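Local coordinates for protein BexL (Amycolatopsis orientalis, PDB 4XRW) that probably cyclises and aromatises a polyketide intermediate, as a di-domain aromatase/cyclase of the type II polyketide synthase pathway to BE-7585A, at residues R39-V44 with S84-D89; I95-E100 with G111-E116. One frame throughout, in Å; residues are numbered along the deposited sequence.

Contact 1 of 2, residues R39-V44 with S84-D89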
ATOM      1  N   ARG A  39      -7.733   5.182 -14.781  1.00 26.60           N
ATOM      2  CA  ARG A  39      -8.410   4.222 -13.912  1.00 33.01           C
ATOM      3  C   ARG A  39      -7.606   3.923 -12.654  1.00 29.96           C
ATOM      4  O   ARG A  39      -8.179   3.757 -11.585  1.00 27.62           O
ATOM      5  CB  ARG A  39      -8.694   2.918 -14.664  1.00 30.75           C
ATOM      6  CG  ARG A  39      -9.484   1.905 -13.849  1.00 39.76           C
ATOM      7  CD  ARG A  39      -9.572   0.550 -14.540  1.00 44.73           C
ATOM      8  NE  ARG A  39      -8.352  -0.251 -14.383  1.00 43.88           N
ATOM      9  CZ  ARG A  39      -8.024  -0.925 -13.277  1.00 50.83           C
ATOM     10  NH1 ARG A  39      -8.803  -0.883 -12.188  1.00 46.44           N
ATOM     11  NH2 ARG A  39      -6.897  -1.624 -13.246  1.00 49.53           N
ATOM     12  N   LEU A  40      -6.282   3.851 -12.772  1.00 28.42           N
ATOM     13  CA  LEU A  40      -5.452   3.477 -11.618  1.00 27.16           C
ATOM     14  C   LEU A  40      -5.382   4.586 -10.571  1.00 23.73           C
ATOM     15  O   LEU A  40      -5.273   4.323  -9.359  1.00 27.40           O
ATOM     16  CB  LEU A  40      -4.045   3.082 -12.079  1.00 26.50           C
ATOM     17  CG  LEU A  40      -3.951   1.761 -12.874  1.00 29.22           C
ATOM     18  CD1 LEU A  40      -2.645   1.686 -13.642  1.00 33.36           C
ATOM     19  CD2 LEU A  40      -4.058   0.555 -11.955  1.00 29.18           C
ATOM     20  N   VAL A  41      -5.474   5.830 -11.020  1.00 26.02           N
ATOM     21  CA  VAL A  41      -5.486   6.948 -10.094  1.00 21.99           C
ATOM     22  C   VAL A  41      -6.902   7.214  -9.605  1.00 23.89           C
ATOM     23  O   VAL A  41      -7.110   7.637  -8.461  1.00 22.59           O
ATOM     24  CB  VAL A  41      -4.894   8.195 -10.743  1.00 22.61           C
ATOM     25  CG1 VAL A  41      -4.859   9.373  -9.754  1.00 25.33           C
ATOM     26  CG2 VAL A  41      -3.474   7.885 -11.280  1.00 27.74           C
ATOM     27  N   ALA A  42      -7.890   6.957 -10.446  1.00 24.43           N
ATOM     28  CA  ALA A  42      -9.270   7.241 -10.049  1.00 21.81           C
ATOM     29  C   ALA A  42      -9.779   6.210  -9.035  1.00 23.32           C
ATOM     30  O   ALA A  42     -10.480   6.565  -8.067  1.00 26.24           O
ATOM     31  CB  ALA A  42     -10.174   7.280 -11.269  1.00 30.60           C
ATOM     32  N   GLU A  43      -9.420   4.949  -9.241  1.00 23.29           N
ATOM     33  CA  GLU A  43      -9.873   3.856  -8.376  1.00 24.48           C
ATOM     34  C   GLU A  43      -8.834   3.566  -7.266  1.00 24.99           C
ATOM     35  O   GLU A  43      -7.793   2.960  -7.510  1.00 22.15           O
ATOM     36  CB  GLU A  43     -10.158   2.621  -9.219  1.00 27.49           C
ATOM     37  CG  GLU A  43     -11.267   2.888 -10.267  1.00 35.94           C
ATOM     38  CD  GLU A  43     -11.691   1.641 -11.053  1.00 47.91           C
ATOM     39  OE1 GLU A  43     -11.179   0.529 -10.776  1.00 45.85           O
ATOM     40  OE2 GLU A  43     -12.551   1.787 -11.955  1.00 55.96           O
ATOM     41  N   VAL A  44      -9.126   4.047  -6.061  1.00 22.81           N
ATOM     42  CA  VAL A  44      -8.103   4.182  -5.011  1.00 20.55           C
ATOM     43  C   VAL A  44      -7.633   2.869  -4.430  1.00 21.03           C
ATOM     44  O   VAL A  44      -6.634   2.822  -3.724  1.00 19.70           O
ATOM     45  CB  VAL A  44      -8.617   5.083  -3.861  1.00 22.00           C
ATOM     46  CG1 VAL A  44      -9.074   6.428  -4.430  1.00 24.80           C
ATOM     47  CG2 VAL A  44      -9.733   4.426  -3.097  1.00 22.64           C
ATOM     48  N   SER A  84      -8.822  13.948   1.774  1.00 20.55           N
ATOM     49  CA  SER A  84      -8.762  14.654   0.517  1.00 19.49           C
ATOM     50  C   SER A  84     -10.157  14.630  -0.100  1.00 20.72           C
ATOM     51  O   SER A  84     -10.875  13.609  -0.055  1.00 21.07           O
ATOM     52  CB  SER A  84      -7.730  13.991  -0.416  1.00 19.68           C
ATOM     53  OG  SER A  84      -7.562  14.721  -1.636  1.00 24.68           O
ATOM     54  N   ARG A  85     -10.533  15.747  -0.696  1.00 19.19           N
ATOM     55  CA  ARG A  85     -11.750  15.845  -1.475  1.00 17.62           C
ATOM     56  C   ARG A  85     -11.411  15.847  -2.937  1.00 17.44           C
ATOM     57  O   ARG A  85     -10.533  16.599  -3.354  1.00 19.73           O
ATOM     58  CB  ARG A  85     -12.524  17.111  -1.119  1.00 21.53           C
ATOM     59  CG  ARG A  85     -13.821  17.260  -1.875  1.00 22.96           C
ATOM     60  CD  ARG A  85     -14.576  18.477  -1.403  1.00 32.89           C
ATOM     61  NE  ARG A  85     -15.920  18.502  -1.956  1.00 47.19           N
ATOM     62  CZ  ARG A  85     -17.017  18.155  -1.284  1.00 54.44           C
ATOM     63  NH1 ARG A  85     -16.956  17.775  -0.008  1.00 46.58           N
ATOM     64  NH2 ARG A  85     -18.193  18.204  -1.893  1.00 63.25           N
ATOM     65  N   ARG A  86     -12.084  14.999  -3.706  1.00 19.51           N
ATOM     66  CA  ARG A  86     -11.790  14.881  -5.138  1.00 18.99           C
ATOM     67  C   ARG A  86     -13.046  15.028  -5.984  1.00 23.95           C
ATOM     68  O   ARG A  86     -14.155  14.712  -5.553  1.00 20.96           O
ATOM     69  CB  ARG A  86     -11.115  13.549  -5.483  1.00 23.59           C
ATOM     70  CG  ARG A  86      -9.958  13.166  -4.549  1.00 23.86           C
ATOM     71  CD  ARG A  86      -9.043  12.120  -5.202  1.00 25.56           C
ATOM     72  NE  ARG A  86      -9.773  10.930  -5.563  1.00 27.43           N
ATOM     73  CZ  ARG A  86      -9.337   9.985  -6.394  1.00 28.21           C
ATOM     74  NH1 ARG A  86      -8.153  10.081  -7.006  1.00 33.41           N
ATOM     75  NH2 ARG A  86     -10.117   8.959  -6.620  1.00 29.22           N
ATOM     76  N   GLU A  87     -12.825  15.547  -7.180  1.00 25.67           N
ATOM     77  CA  GLU A  87     -13.829  15.590  -8.224  1.00 25.45           C
ATOM     78  C   GLU A  87     -13.286  14.888  -9.447  1.00 26.88           C
ATOM     79  O   GLU A  87     -12.232  15.288  -9.984  1.00 26.05           O
ATOM     80  CB  GLU A  87     -14.201  17.030  -8.576  1.00 30.47           C
ATOM     81  CG  GLU A  87     -14.951  17.739  -7.465  1.00 37.87           C
ATOM     82  CD  GLU A  87     -14.026  18.484  -6.502  1.00 46.56           C
ATOM     83  OE1 GLU A  87     -12.985  19.038  -6.948  1.00 47.05           O
ATOM     84  OE2 GLU A  87     -14.355  18.530  -5.295  1.00 50.67           O
ATOM     85  N   LEU A  88     -14.033  13.896  -9.921  1.00 24.69           N
ATOM     86  CA  LEU A  88     -13.569  13.032 -11.014  1.00 26.20           C
ATOM     87  C   LEU A  88     -14.278  13.379 -12.339  1.00 32.34           C
ATOM     88  O   LEU A  88     -15.485  13.529 -12.358  1.00 27.30           O
ATOM     89  CB  LEU A  88     -13.814  11.575 -10.670  1.00 29.94           C
ATOM     90  CG  LEU A  88     -12.777  10.876  -9.759  1.00 33.80           C
ATOM     91  CD1 LEU A  88     -12.680  11.541  -8.412  1.00 36.77           C
ATOM     92  CD2 LEU A  88     -13.129   9.412  -9.585  1.00 39.66           C
ATOM     93  N   ASP A  89     -13.531  13.495 -13.430  1.00 30.20           N
ATOM     94  CA  ASP A  89     -14.122  13.766 -14.754  1.00 27.71           C
ATOM     95  C   ASP A  89     -13.562  12.749 -15.750  1.00 31.12           C
ATOM     96  O   ASP A  89     -12.561  13.000 -16.405  1.00 33.58           O
ATOM     97  CB  ASP A  89     -13.824  15.209 -15.196  1.00 37.44           C
ATOM     98  CG  ASP A  89     -14.533  15.595 -16.503  1.00 43.78           C
ATOM     99  OD1 ASP A  89     -15.011  14.695 -17.246  1.00 39.71           O
ATOM    100  OD2 ASP A  89     -14.578  16.808 -16.776  1.00 42.20           O
TER
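The guanidinium group of Arg-86 reaches from the strand to the end of the helix and gives two N-H groups to two successive backbone carbonyls. Arg-86 NH1 bonds to the O of Val-41 at 3.0 Å, a nearly straight bond with 166° at the hydrogen, and Arg-86 NH2 bonds to the O of Ala-42 at 2.8 Å, more bent at 141°. Both oxygens lie at the edge of the guanidinium, close to its plane, so the pair fixes how the group is turned about its long chain. Neither carbonyl is met in its own plane: NH1 stands above that of Val-41, and NH2 is tilted from that of Ala-42.

The side chains of Val-44 and Arg-86 pass each other running in opposite directions, with Val-44 CG1 3.5 Å from Arg-86 NH2. Two residues along the strand, Leu-88 sets CD2 against the CB of Ala-42 at 4.0 Å, adding a small apolar touch beside the polar one. Here the helix-grip fold joins its short N-terminal helix 34-42 to strand 80-89 of the curved antiparallel sheet. Glu-43 is the first residue to leave helical geometry, which places the bonded carbonyls at the helix C-terminus, where a positive charge would probably be welcome.

Arg-86 puts CG anti to its own carbonyl carbon (chi1 -47°) and bends at chi3, bringing the guanidinium up to the helix end. Further out, Glu-67 on the adjacent strand makes a salt bridge to NH2, and Trp-47 NE1 supplies a second donor to the O of Val-41.

Contact 2 of 2, residues I95-E100 with G111-E116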
ATOM      1  N   ILE A  95      -8.782  14.562 -12.718  1.00 21.22           N
ATOM      2  CA  ILE A  95      -9.111  14.350 -11.312  1.00 22.25           C
ATOM      3  C   ILE A  95      -8.595  15.568 -10.543  1.00 24.81           C
ATOM      4  O   ILE A  95      -7.393  15.794 -10.484  1.00 24.94           O
ATOM      5  CB  ILE A  95      -8.465  13.089 -10.734  1.00 23.30           C
ATOM      6  CG1 ILE A  95      -8.902  11.848 -11.523  1.00 23.20           C
ATOM      7  CG2 ILE A  95      -8.863  12.950  -9.250  1.00 22.39           C
ATOM      8  CD1 ILE A  95      -8.119  10.662 -11.219  1.00 26.40           C
ATOM      9  N   SER A  96      -9.503  16.347  -9.971  1.00 22.61           N
ATOM     10  CA  SER A  96      -9.147  17.449  -9.083  1.00 21.97           C
ATOM     11  C   SER A  96      -9.108  16.958  -7.657  1.00 23.06           C
ATOM     12  O   SER A  96      -9.985  16.191  -7.253  1.00 24.02           O
ATOM     13  CB  SER A  96     -10.166  18.578  -9.198  1.00 29.85           C
ATOM     14  OG  SER A  96     -10.431  18.842 -10.560  1.00 40.72           O
ATOM     15  N   PHE A  97      -8.113  17.371  -6.892  1.00 22.68           N
ATOM     16  CA  PHE A  97      -8.077  16.967  -5.489  1.00 20.96           C
ATOM     17  C   PHE A  97      -7.722  18.158  -4.628  1.00 22.89           C
ATOM     18  O   PHE A  97      -7.110  19.113  -5.102  1.00 25.86           O
ATOM     19  CB  PHE A  97      -7.095  15.808  -5.266  1.00 23.45           C
ATOM     20  CG  PHE A  97      -5.692  16.078  -5.760  1.00 23.71           C
ATOM     21  CD1 PHE A  97      -4.729  16.580  -4.897  1.00 25.56           C
ATOM     22  CD2 PHE A  97      -5.331  15.796  -7.074  1.00 21.48           C
ATOM     23  CE1 PHE A  97      -3.429  16.815  -5.331  1.00 30.01           C
ATOM     24  CE2 PHE A  97      -4.045  16.010  -7.502  1.00 24.84           C
ATOM     25  CZ  PHE A  97      -3.095  16.513  -6.653  1.00 26.71           C
ATOM     26  N   HIS A  98      -8.141  18.107  -3.368  1.00 22.24           N
ATOM     27  CA  HIS A  98      -7.938  19.192  -2.429  1.00 21.94           C
ATOM     28  C   HIS A  98      -7.669  18.587  -1.052  1.00 21.34           C
ATOM     29  O   HIS A  98      -8.497  17.862  -0.522  1.00 22.84           O
ATOM     30  CB  HIS A  98      -9.157  20.115  -2.391  1.00 28.36           C
ATOM     31  CG  HIS A  98      -9.759  20.362  -3.742  1.00 41.59           C
ATOM     32  ND1 HIS A  98      -9.313  21.360  -4.584  1.00 44.76           N
ATOM     33  CD2 HIS A  98     -10.745  19.717  -4.413  1.00 39.59           C
ATOM     34  CE1 HIS A  98     -10.009  21.334  -5.707  1.00 40.73           C
ATOM     35  NE2 HIS A  98     -10.890  20.352  -5.627  1.00 43.35           N
ATOM     36  N   GLN A  99      -6.492  18.875  -0.508  1.00 22.51           N
ATOM     37  CA  GLN A  99      -6.090  18.420   0.818  1.00 23.68           C
ATOM     38  C   GLN A  99      -6.935  19.132   1.874  1.00 23.18           C
ATOM     39  O   GLN A  99      -7.030  20.360   1.843  1.00 24.35           O
ATOM     40  CB  GLN A  99      -4.597  18.714   0.989  1.00 27.45           C
ATOM     41  CG  GLN A  99      -3.897  18.124   2.190  1.00 46.96           C
ATOM     42  CD  GLN A  99      -2.403  18.431   2.135  1.00 53.37           C
ATOM     43  OE1 GLN A  99      -1.908  19.320   2.839  1.00 52.17           O
ATOM     44  NE2 GLN A  99      -1.687  17.722   1.257  1.00 49.21           N
ATOM     45  N   GLU A 100      -7.575  18.395   2.779  1.00 24.00           N
ATOM     46  CA  GLU A 100      -8.567  19.027   3.676  1.00 23.00           C
ATOM     47  C   GLU A 100      -8.014  19.686   4.907  1.00 31.67           C
ATOM     48  O   GLU A 100      -8.615  20.651   5.392  1.00 37.60           O
ATOM     49  CB  GLU A 100      -9.637  18.027   4.129  1.00 26.05           C
ATOM     50  CG  GLU A 100     -10.486  17.464   2.997  1.00 26.88           C
ATOM     51  CD  GLU A 100     -11.753  16.779   3.470  1.00 27.76           C
ATOM     52  OE1 GLU A 100     -11.740  16.149   4.546  1.00 30.15           O
ATOM     53  OE2 GLU A 100     -12.786  16.885   2.747  1.00 31.35           O
ATOM     54  N   GLY A 111      -4.667  20.134  -6.348  1.00 22.07           N
ATOM     55  CA  GLY A 111      -3.978  19.666  -7.529  1.00 21.90           C
ATOM     56  C   GLY A 111      -4.941  19.060  -8.529  1.00 24.29           C
ATOM     57  O   GLY A 111      -6.149  18.926  -8.277  1.00 24.06           O
ATOM     58  N   THR A 112      -4.390  18.697  -9.679  1.00 20.87           N
ATOM     59  CA  THR A 112      -5.151  18.093 -10.737  1.00 19.28           C
ATOM     60  C   THR A 112      -4.272  17.099 -11.456  1.00 20.84           C
ATOM     61  O   THR A 112      -3.105  17.395 -11.744  1.00 22.35           O
ATOM     62  CB  THR A 112      -5.677  19.140 -11.767  1.00 28.15           C
ATOM     63  OG1 THR A 112      -6.201  20.282 -11.094  1.00 29.28           O
ATOM     64  CG2 THR A 112      -6.764  18.544 -12.618  1.00 28.15           C
ATOM     65  N   TRP A 113      -4.833  15.914 -11.687  1.00 21.27           N
ATOM     66  CA  TRP A 113      -4.286  14.931 -12.607  1.00 23.42           C
ATOM     67  C   TRP A 113      -4.983  15.121 -13.937  1.00 25.38           C
ATOM     68  O   TRP A 113      -6.207  15.248 -13.983  1.00 23.90           O
ATOM     69  CB  TRP A 113      -4.531  13.489 -12.135  1.00 24.53           C
ATOM     70  CG  TRP A 113      -3.801  13.119 -10.876  1.00 20.37           C
ATOM     71  CD1 TRP A 113      -4.294  13.188  -9.601  1.00 25.74           C
ATOM     72  CD2 TRP A 113      -2.473  12.618 -10.770  1.00 18.90           C
ATOM     73  NE1 TRP A 113      -3.338  12.758  -8.710  1.00 25.26           N
ATOM     74  CE2 TRP A 113      -2.210  12.417  -9.397  1.00 21.26           C
ATOM     75  CE3 TRP A 113      -1.466  12.326 -11.699  1.00 23.02           C
ATOM     76  CZ2 TRP A 113      -0.992  11.940  -8.935  1.00 25.55           C
ATOM     77  CZ3 TRP A 113      -0.261  11.847 -11.232  1.00 23.30           C
ATOM     78  CH2 TRP A 113      -0.035  11.651  -9.870  1.00 24.61           C
ATOM     79  N   ILE A 114      -4.214  15.090 -15.012  1.00 22.15           N
ATOM     80  CA  ILE A 114      -4.781  15.158 -16.356  1.00 25.46           C
ATOM     81  C   ILE A 114      -4.033  14.110 -17.156  1.00 26.21           C
ATOM     82  O   ILE A 114      -2.806  14.156 -17.239  1.00 28.65           O
ATOM     83  CB  ILE A 114      -4.629  16.544 -17.011  1.00 27.88           C
ATOM     84  CG1 ILE A 114      -5.210  17.662 -16.141  1.00 32.01           C
ATOM     85  CG2 ILE A 114      -5.337  16.561 -18.363  1.00 32.15           C
ATOM     86  CD1 ILE A 114      -4.694  19.060 -16.505  1.00 38.13           C
ATOM     87  N   VAL A 115      -4.751  13.146 -17.713  1.00 24.04           N
ATOM     88  CA  VAL A 115      -4.125  12.086 -18.464  1.00 22.24           C
ATOM     89  C   VAL A 115      -4.511  12.219 -19.940  1.00 30.86           C
ATOM     90  O   VAL A 115      -5.689  12.232 -20.277  1.00 31.19           O
ATOM     91  CB  VAL A 115      -4.517  10.725 -17.937  1.00 30.08           C
ATOM     92  CG1 VAL A 115      -3.691   9.655 -18.616  1.00 33.70           C
ATOM     93  CG2 VAL A 115      -4.309  10.678 -16.409  1.00 30.50           C
ATOM     94  N   GLU A 116      -3.499  12.338 -20.800  1.00 34.68           N
ATOM     95  CA  GLU A 116      -3.701  12.618 -22.228  1.00 36.86           C
ATOM     96  C   GLU A 116      -3.162  11.459 -23.081  1.00 42.13           C
ATOM     97  O   GLU A 116      -2.040  10.982 -22.862  1.00 38.32           O
ATOM     98  CB  GLU A 116      -3.022  13.940 -22.614  1.00 42.93           C
ATOM     99  CG  GLU A 116      -3.669  15.169 -21.941  1.00 45.11           C
ATOM    100  CD  GLU A 116      -2.908  16.484 -22.147  1.00 47.22           C
ATOM    101  OE1 GLU A 116      -1.768  16.444 -22.655  1.00 49.81           O
ATOM    102  OE2 GLU A 116      -3.459  17.557 -21.783  1.00 39.86           O
TER
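Strands 94-99 and 106-117 form a beta hairpin in the antiparallel sheet, and this contact is the part of it where Ile-95 pairs with Trp-113 and Phe-97 with Gly-111. Both are hydrogen-bonded pairs, each closed by two N-H...O bonds; Trp-113 N to Ile-95 O is 2.8 Å and Phe-97 N to Gly-111 O is 2.9 Å. Between them sits the non-hydrogen-bonded pair Ser-96 and Thr-112, whose side chains project from the other face of the sheet.

The Phe-97 ring lies across the partner strand. With Phe-97 CG between the backbone N and the carbonyl carbon (chi1 55°), the ring folds over Gly-111, whose CA is 3.6 Å from the Phe-97 ring centroid in a CH-pi contact over the face. Phe-97 CE2 also meets Trp-113 CD1 at 3.5 Å, the two aromatic planes being inclined at 40°. Replacing Phe-97 by an alanine is likely to leave the Gly-111 backbone uncovered on that face and the indole of Trp-113 less restrained where CE2 now meets CD1.

Trp-113 packs against Ile-95, CB to CB at 4.2 Å, and its side chain also touches Leu-156 and Leu-159 of helix 138-166. Trp-113 NE1 donates a hydrogen bond to a bound MES molecule, probably from crystallisation, consistent with a pocket between sheet and long helix, as in the helix-grip fold of polyketide aromatase/cyclases.

Going from the N terminus, after strand 22-30 the chain runs through helix 34-42 and returns on strand 80-89, after helix 47-50 and strands 54-59 and 67-73, so contact 1 closes a loop of 39 residues. A turn then leads from strand 80-89 to strand 94-99, and contact 2 closes a shorter loop, a beta hairpin, with ten residues between its segments. The two loops are in series, neither nested nor crossed, and the centres of the two contacts are about 8 Å apart. Strands 80-89 and 94-99 are neighbours in the sheet, where Glu-87 OE1 lies 2.8 Å from His-98 NE2 in a probable hydrogen bond. Together the contacts connect the short helix to three consecutive strands, and Val-41 touches both Ile-95 and Trp-113.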